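Local structure of acyl-CoA dehydrogenase domain protein Tcur3481 (Thermomonospora curvata, 6WY9) at residues B[76-81]-B[85-90]; B[188-191]-B[197-200]. The protein probably serves as part of an FAD-dependent acyl-CoA dehydrogenase, a family of flavoproteins that oxidise acyl-CoA thioesters. All blocks are in the same frame, centred on the assembly; numbering follows the deposited sequence.

In the fold
Interaction 1 (76-81 with 85-90) lies in the helical N-terminal part of the chain, with its centre about 7 Å from the chain centre. It is buried and touches no other protein chain. Interaction 2 (188-191 with 197-200) belongs to the beta region, with its centre about 17 Å from the chain centre. It is partly buried and borders another protein. The two share no helix or strand, and their centres are about 19 Å apart. Interaction 1 joins consecutive helices through one glutamine side chain, a water and a few apolar contacts. Interaction 2 rests on paired strand backbones, with side chains packed on both faces. Both lie away from the annotated FAD sites.

Interaction 1: residues B[76-81]-B[85-90]; sequences EEQGRH and VPLWPT
Q78 reaches from the end of helix 67-80 to the start of helix 87-100 and carries the contact. The two helices are consecutive in the helical N-terminal domain of the acyl-CoA dehydrogenase fold. Its NE2 lies 2.9 Å from V85 O, a weak hydrogen bond with an angle of 128° at the hydrogen. A83 O, in the link between the segments, is the stronger partner of NE2. The other end of the amide uses water: water 1 donates to Q78 OE1 at 2.8 Å and accepts from W88 N at 2.7 Å. The amide thus bridges the link and the first turn of the next helix, which would limit its rotation. L87 packs alongside, running past Q78 in the opposite direction, with its CD1 3.9 Å from Q78 CD. V85 crosses Q78 at a slant, and its CG2 comes 3.9 Å from Q78 NE2. With CG anti to the backbone N (chi1 167°) and the chain extended beyond it, Q78 reaches across to the next helix. An alanine here would remove the amide, and would probably leave water 1 without its acceptor and open a gap beside L87 CD1. P86 occupies the N-cap position of helix 87-100 and is the centre of an inverse gamma turn. On the first helix, H81 ND1 donates to E77 O at 3.0 Å, and R80 bridges E76 and E77 in a salt-bridge network. E77 also pairs with R17. F20 of helix 5-23 touches Q78 and L87, W44 of helix 41-49 packs on V85, P86 and L87, and strand 118-122 borders 86-90.

Interaction 2: residues B[188-191]-B[197-200]; sequences ERTE and MAGN
R189 and G199 form a non-hydrogen-bonded antiparallel pair, flanked by the hydrogen-bonded pairs E188 with N200 and T190 with A198, in strands whose directions differ by 136°. This is a beta hairpin, strands 185-191 and 197-203, in the beta domain of the acyl-CoA dehydrogenase fold. Four backbone bonds join the segments. The shortest runs from T190 N to A198 O at 2.8 Å. The longest runs from E188 N to N200 O at 3.0 Å. Between them, R189 CA makes a CA-H...O contact with A198 O.

R189 and M197 share one face of the sheet and cross at about a right angle. The R189 chain bends at chi3 (41°), which helps bring its guanidinium over M197. R189 NH2 also bonds to E36 O. M197 SD approaches E191 N at 3.9 Å, while E191 OE2 pairs with R38 and R195.

T190, A198 and N200 share the other face. T190 OG1 and N200 ND2 both bond to the backbone of another protein chain, so this face helps form an interface. N200 OD1 accepts from V153 N and lies 3.5 Å from T190 CG2. On the R189 face, M197 CG sits over one side of the guanidinium, 3.6 Å from R189 CZ.

Interaction 1: residues B[76-81]-B[85-90]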
loop_
_atom_site.group_PDB
_atom_site.type_symbol
_atom_site.label_atom_id
_atom_site.label_comp_id
_atom_site.label_asym_id
_atom_site.label_seq_id
_atom_site.Cartn_x
_atom_site.Cartn_y
_atom_site.Cartn_z
ATOM N N GLU B 76 -1.346 25.522 8.896
ATOM C CA GLU B 76 -1.988 24.314 9.367
ATOM C C GLU B 76 -3.417 24.609 9.826
ATOM O O GLU B 76 -4.354 23.867 9.488
ATOM C CB GLU B 76 -1.161 23.671 10.484
ATOM C CG GLU B 76 -1.837 22.432 11.037
ATOM C CD GLU B 76 -1.063 21.736 12.166
ATOM O OE1 GLU B 76 0.027 22.203 12.559
ATOM O OE2 GLU B 76 -1.565 20.702 12.665
ATOM N N GLU B 77 -3.618 25.684 10.588
ATOM C CA GLU B 77 -4.998 26.064 10.908
ATOM C C GLU B 77 -5.794 26.388 9.660
ATOM O O GLU B 77 -6.989 26.097 9.598
ATOM C CB GLU B 77 -5.066 27.289 11.829
ATOM C CG GLU B 77 -4.950 26.946 13.250
ATOM C CD GLU B 77 -5.933 25.875 13.730
ATOM O OE1 GLU B 77 -7.183 25.943 13.559
ATOM O OE2 GLU B 77 -5.412 24.965 14.339
ATOM N N GLN B 78 -5.183 27.070 8.694
ATOM C CA GLN B 78 -5.926 27.359 7.475
ATOM C C GLN B 78 -6.408 26.073 6.807
ATOM O O GLN B 78 -7.583 25.963 6.422
ATOM C CB GLN B 78 -5.096 28.189 6.496
ATOM C CG GLN B 78 -5.787 28.188 5.130
ATOM C CD GLN B 78 -4.960 28.722 4.005
ATOM O OE1 GLN B 78 -3.711 28.663 4.018
ATOM N NE2 GLN B 78 -5.639 29.203 2.973
ATOM N N GLY B 79 -5.525 25.075 6.668
ATOM C CA GLY B 79 -5.950 23.825 6.048
ATOM C C GLY B 79 -7.020 23.097 6.838
ATOM O O GLY B 79 -7.900 22.448 6.258
ATOM N N ARG B 80 -6.984 23.205 8.170
ATOM C CA ARG B 80 -8.022 22.570 8.987
ATOM C C ARG B 80 -9.431 23.014 8.594
ATOM O O ARG B 80 -10.404 22.272 8.790
ATOM C CB ARG B 80 -7.783 22.907 10.447
ATOM C CG ARG B 80 -7.432 21.765 11.287
ATOM C CD ARG B 80 -7.080 22.269 12.658
ATOM N NE ARG B 80 -6.126 21.381 13.295
ATOM C CZ ARG B 80 -4.835 21.648 13.454
ATOM N NH1 ARG B 80 -4.312 22.807 13.039
ATOM N NH2 ARG B 80 -4.063 20.747 14.055
ATOM N N HIS B 81 -9.550 24.227 8.066
ATOM C CA HIS B 81 -10.833 24.847 7.720
ATOM C C HIS B 81 -11.029 25.079 6.228
ATOM O O HIS B 81 -11.984 25.765 5.860
ATOM C CB HIS B 81 -10.940 26.197 8.428
ATOM C CG HIS B 81 -10.917 26.061 9.908
ATOM N ND1 HIS B 81 -9.763 26.228 10.643
ATOM C CD2 HIS B 81 -11.878 25.697 10.779
ATOM C CE1 HIS B 81 -10.026 26.007 11.918
ATOM N NE2 HIS B 81 -11.302 25.674 12.028
ATOM N N VAL B 85 -8.149 31.686 1.310
ATOM C CA VAL B 85 -7.288 32.878 1.181
ATOM C C VAL B 85 -5.900 32.434 0.734
ATOM O O VAL B 85 -5.419 31.373 1.117
ATOM C CB VAL B 85 -7.161 33.665 2.515
ATOM C CG1 VAL B 85 -8.303 34.628 2.723
ATOM C CG2 VAL B 85 -7.045 32.709 3.718
ATOM N N PRO B 86 -5.214 33.284 -0.065
ATOM C CA PRO B 86 -3.910 32.841 -0.619
ATOM C C PRO B 86 -2.746 33.089 0.341
ATOM O O PRO B 86 -1.825 33.876 0.071
ATOM C CB PRO B 86 -3.806 33.682 -1.892
ATOM C CG PRO B 86 -4.339 35.041 -1.404
ATOM C CD PRO B 86 -5.577 34.634 -0.548
ATOM N N LEU B 87 -2.783 32.430 1.503
ATOM C CA LEU B 87 -1.735 32.686 2.488
ATOM C C LEU B 87 -0.389 32.125 2.025
ATOM O O LEU B 87 0.638 32.810 2.116
ATOM C CB LEU B 87 -2.137 32.098 3.848
ATOM C CG LEU B 87 -3.236 32.850 4.617
ATOM C CD1 LEU B 87 -3.737 31.960 5.810
ATOM C CD2 LEU B 87 -2.763 34.205 5.132
ATOM N N TRP B 88 -0.366 30.882 1.517
ATOM C CA TRP B 88 0.991 30.414 1.228
ATOM C C TRP B 88 1.587 31.143 0.020
ATOM O O TRP B 88 2.759 31.540 0.086
ATOM C CB TRP B 88 1.076 28.871 1.106
ATOM C CG TRP B 88 0.616 28.229 -0.179
ATOM C CD1 TRP B 88 -0.601 27.630 -0.419
ATOM C CD2 TRP B 88 1.376 28.087 -1.397
ATOM N NE1 TRP B 88 -0.641 27.155 -1.713
ATOM C CE2 TRP B 88 0.545 27.442 -2.336
ATOM C CE3 TRP B 88 2.656 28.495 -1.796
ATOM C CZ2 TRP B 88 0.975 27.156 -3.651
ATOM C CZ3 TRP B 88 3.076 28.217 -3.090
ATOM C CH2 TRP B 88 2.240 27.553 -3.998
ATOM N N PRO B 89 0.846 31.436 -1.058
ATOM C CA PRO B 89 1.495 32.200 -2.147
ATOM C C PRO B 89 2.001 33.564 -1.690
ATOM O O PRO B 89 3.149 33.925 -1.970
ATOM C CB PRO B 89 0.398 32.304 -3.222
ATOM C CG PRO B 89 -0.531 31.132 -2.933
ATOM C CD PRO B 89 -0.546 31.075 -1.397
ATOM N N THR B 90 1.185 34.329 -0.961
ATOM C CA THR B 90 1.617 35.656 -0.537
ATOM C C THR B 90 2.761 35.581 0.464
ATOM O O THR B 90 3.734 36.341 0.352
ATOM C CB THR B 90 0.439 36.432 0.070
ATOM O OG1 THR B 90 -0.465 36.797 -0.976
ATOM C CG2 THR B 90 0.907 37.713 0.758
HETATM O O HOH W 1 -2.526 29.262 1.580
#

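Interaction 2: residues B[188-191]-B[197-200]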
loop_
_atom_site.group_PDB
_atom_site.type_symbol
_atom_site.label_atom_id
_atom_site.label_comp_id
_atom_site.label_asym_id
_atom_site.label_seq_id
_atom_site.Cartn_x
_atom_site.Cartn_y
_atom_site.Cartn_z
ATOM N N GLU B 188 -4.395 33.749 -18.602
ATOM C CA GLU B 188 -5.716 33.164 -18.756
ATOM C C GLU B 188 -6.138 32.565 -17.423
ATOM O O GLU B 188 -5.416 31.741 -16.847
ATOM C CB GLU B 188 -5.719 32.077 -19.835
ATOM C CG GLU B 188 -5.551 32.606 -21.249
ATOM C CD GLU B 188 -5.560 31.512 -22.320
ATOM O OE1 GLU B 188 -5.380 30.321 -22.004
ATOM O OE2 GLU B 188 -5.743 31.863 -23.501
ATOM N N ARG B 189 -7.305 32.970 -16.938
ATOM C CA ARG B 189 -7.841 32.360 -15.730
ATOM C C ARG B 189 -8.135 30.879 -15.976
ATOM O O ARG B 189 -8.615 30.494 -17.046
ATOM C CB ARG B 189 -9.095 33.100 -15.315
ATOM C CG ARG B 189 -8.808 34.559 -14.997
ATOM C CD ARG B 189 -10.050 35.453 -15.031
ATOM N NE ARG B 189 -11.242 34.846 -14.426
ATOM C CZ ARG B 189 -11.551 34.931 -13.134
ATOM N NH1 ARG B 189 -10.732 35.591 -12.307
ATOM N NH2 ARG B 189 -12.674 34.360 -12.663
ATOM N N THR B 190 -7.845 30.042 -14.986
ATOM C CA THR B 190 -8.102 28.610 -15.122
ATOM C C THR B 190 -8.518 28.067 -13.757
ATOM O O THR B 190 -7.852 28.320 -12.749
ATOM C CB THR B 190 -6.865 27.877 -15.695
ATOM O OG1 THR B 190 -7.177 26.510 -15.987
ATOM C CG2 THR B 190 -5.660 27.938 -14.769
ATOM N N GLU B 191 -9.642 27.364 -13.711
ATOM C CA GLU B 191 -10.137 26.815 -12.448
ATOM C C GLU B 191 -9.507 25.461 -12.136
ATOM O O GLU B 191 -9.548 24.548 -12.962
ATOM C CB GLU B 191 -11.663 26.673 -12.477
ATOM C CG GLU B 191 -12.217 26.350 -11.090
ATOM C CD GLU B 191 -13.704 26.052 -11.100
ATOM O OE1 GLU B 191 -14.250 25.815 -12.191
ATOM O OE2 GLU B 191 -14.337 26.065 -10.024
ATOM N N MET B 197 -8.959 30.009 -8.411
ATOM C CA MET B 197 -8.875 30.545 -9.764
ATOM C C MET B 197 -7.404 30.904 -10.020
ATOM O O MET B 197 -6.919 31.945 -9.560
ATOM C CB MET B 197 -9.795 31.738 -9.960
ATOM C CG MET B 197 -9.980 32.120 -11.437
ATOM S SD MET B 197 -10.825 30.825 -12.423
ATOM C CE MET B 197 -12.491 30.729 -11.728
ATOM N N ALA B 198 -6.706 30.020 -10.740
ATOM C CA ALA B 198 -5.293 30.174 -11.074
ATOM C C ALA B 198 -5.150 30.932 -12.396
ATOM O O ALA B 198 -6.137 31.257 -13.065
ATOM C CB ALA B 198 -4.604 28.801 -11.136
ATOM N N GLY B 199 -3.907 31.226 -12.782
ATOM C CA GLY B 199 -3.664 31.894 -14.056
ATOM C C GLY B 199 -2.569 31.157 -14.829
ATOM O O GLY B 199 -1.531 30.816 -14.252
ATOM N N ASN B 200 -2.807 30.844 -16.102
ATOM C CA ASN B 200 -1.730 30.396 -16.991
ATOM C C ASN B 200 -1.085 31.667 -17.541
ATOM O O ASN B 200 -1.742 32.463 -18.213
ATOM C CB ASN B 200 -2.250 29.482 -18.101
ATOM C CG ASN B 200 -2.941 28.215 -17.552
ATOM O OD1 ASN B 200 -2.571 27.707 -16.497
ATOM N ND2 ASN B 200 -3.930 27.696 -18.279
#